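Local coordinates for hypothetical protein (Sus scrofa, PDB 3WOC) that is a prostate-derived, heparin-binding, jacalin-related lectin found on boar sperm that probably takes part in capacitation, at residues I63-P66 with G67-I70. Residues are numbered along the deposited sequence; the frame is centred on the assembly and turned at random.
Sequences ILHP and GEHI
His65 and Glu68 are joined by two hydrogen bonds that close a tight reversal of the chain. The backbone bond runs from Glu68 N to His65 O, at 2.9 Å. The second uses the carboxylate: His65 N donates to Glu68 OE1 at 2.6 Å, nearly straight at 162°. OE1 accepts it on its anti lone pair, the one facing away from OE2. The Glu68 side chain can reach back this far because CG lies anti to its own backbone N (chi1 -177°) and the chain stays extended beyond it.

The other carboxylate oxygen turns to a neighbouring hairpin. Glu68 OE2 accepts a hydrogen bond from Thr88 OG1 and forms a salt bridge with Arg92. Both oxygens are therefore held, which should fix the rotation of this buried group and probably favours its ionised form. The imidazole of His65 approaches the carboxylate obliquely, though the two planes are nearly parallel, with His65 CD2 3.4 Å from Glu68 OE1.

Leu64 lies on the buried side and makes van der Waals contacts. It crosses the Glu68 side chain at about a right angle, with Leu64 CG 3.5 Å from the backbone oxygen Glu68 O. The apolar contact is Leu64 CD1 with Ile70 CD1, at 4.1 Å. Leu64 also touches Thr88, and Ile70 packs on Leu86 and Leu115.

Pro66 and Gly67 occupy the two central positions of a type II beta turn. Gly67 has a positive phi (85°), a backbone conformation that glycine readily adopts. This Pro-Gly turn links strand 58-63 to strand 70-77, which belong to two different four-stranded sheets of the jacalin-like beta-prism.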
loop_
_atom_site.group_PDB
_atom_site.type_symbol
_atom_site.label_atom_id
_atom_site.label_comp_id
_atom_site.label_asym_id
_atom_site.label_seq_id
_atom_site.Cartn_x
_atom_site.Cartn_y
_atom_site.Cartn_z
ATOM N N ILE A 63 -0.855 12.723 -0.250
ATOM C CA ILE A 63 -2.215 13.178 -0.506
ATOM C C ILE A 63 -2.353 13.519 -1.984
ATOM O O ILE A 63 -1.643 14.381 -2.509
ATOM C CB ILE A 63 -2.625 14.370 0.408
ATOM C CG1 ILE A 63 -2.426 14.021 1.896
ATOM C CG2 ILE A 63 -4.066 14.807 0.127
ATOM C CD1 ILE A 63 -3.170 12.771 2.385
ATOM N N LEU A 64 -3.260 12.812 -2.650
ATOM C CA LEU A 64 -3.462 12.961 -4.083
ATOM C C LEU A 64 -4.306 14.190 -4.409
ATOM O O LEU A 64 -5.317 14.451 -3.748
ATOM C CB LEU A 64 -4.104 11.693 -4.660
ATOM C CG LEU A 64 -3.236 10.577 -5.271
ATOM C CD1 LEU A 64 -1.760 10.661 -4.899
ATOM C CD2 LEU A 64 -3.804 9.207 -4.922
ATOM N N HIS A 65 -3.871 14.943 -5.418
ATOM C CA HIS A 65 -4.651 16.048 -5.968
ATOM C C HIS A 65 -5.918 15.490 -6.618
ATOM O O HIS A 65 -5.935 14.325 -7.026
ATOM C CB HIS A 65 -3.840 16.826 -7.013
ATOM C CG HIS A 65 -2.528 17.347 -6.513
ATOM N ND1 HIS A 65 -2.397 18.019 -5.317
ATOM C CD2 HIS A 65 -1.292 17.321 -7.067
ATOM C CE1 HIS A 65 -1.133 18.367 -5.146
ATOM N NE2 HIS A 65 -0.443 17.957 -6.195
ATOM N N PRO A 66 -6.991 16.303 -6.702
ATOM C CA PRO A 66 -8.179 15.831 -7.416
ATOM C C PRO A 66 -7.830 15.508 -8.868
ATOM O O PRO A 66 -7.190 16.319 -9.544
ATOM C CB PRO A 66 -9.139 17.023 -7.332
ATOM C CG PRO A 66 -8.671 17.818 -6.156
ATOM C CD PRO A 66 -7.186 17.658 -6.146
ATOM N N GLY A 67 -8.219 14.317 -9.321
ATOM C CA GLY A 67 -7.884 13.840 -10.665
ATOM C C GLY A 67 -6.524 13.164 -10.766
ATOM O O GLY A 67 -6.121 12.732 -11.849
ATOM N N GLU A 68 -5.816 13.082 -9.641
ATOM C CA GLU A 68 -4.504 12.437 -9.573
ATOM C C GLU A 68 -4.632 11.013 -9.034
ATOM O O GLU A 68 -5.351 10.768 -8.059
ATOM C CB GLU A 68 -3.551 13.262 -8.700
ATOM C CG GLU A 68 -2.132 12.719 -8.609
ATOM C CD GLU A 68 -1.254 13.517 -7.664
ATOM O OE1 GLU A 68 -1.754 14.002 -6.628
ATOM O OE2 GLU A 68 -0.050 13.656 -7.954
ATOM N N HIS A 69 -3.924 10.085 -9.672
ATOM C CA HIS A 69 -4.020 8.660 -9.359
ATOM C C HIS A 69 -2.645 8.006 -9.260
ATOM O O HIS A 69 -1.687 8.494 -9.848
ATOM C CB HIS A 69 -4.814 7.937 -10.449
ATOM C CG HIS A 69 -6.188 8.482 -10.678
ATOM N ND1 HIS A 69 -7.211 8.335 -9.766
ATOM C CD2 HIS A 69 -6.715 9.156 -11.728
ATOM C CE1 HIS A 69 -8.305 8.904 -10.240
ATOM N NE2 HIS A 69 -8.032 9.406 -11.431
ATOM N N ILE A 70 -2.562 6.899 -8.520
ATOM C CA ILE A 70 -1.369 6.046 -8.515
ATOM C C ILE A 70 -1.427 5.150 -9.751
ATOM O O ILE A 70 -2.423 4.453 -9.965
ATOM C CB ILE A 70 -1.289 5.133 -7.244
ATOM C CG1 ILE A 70 -1.553 5.912 -5.939
ATOM C CG2 ILE A 70 0.032 4.342 -7.211
ATOM C CD1 ILE A 70 -0.462 6.873 -5.514
#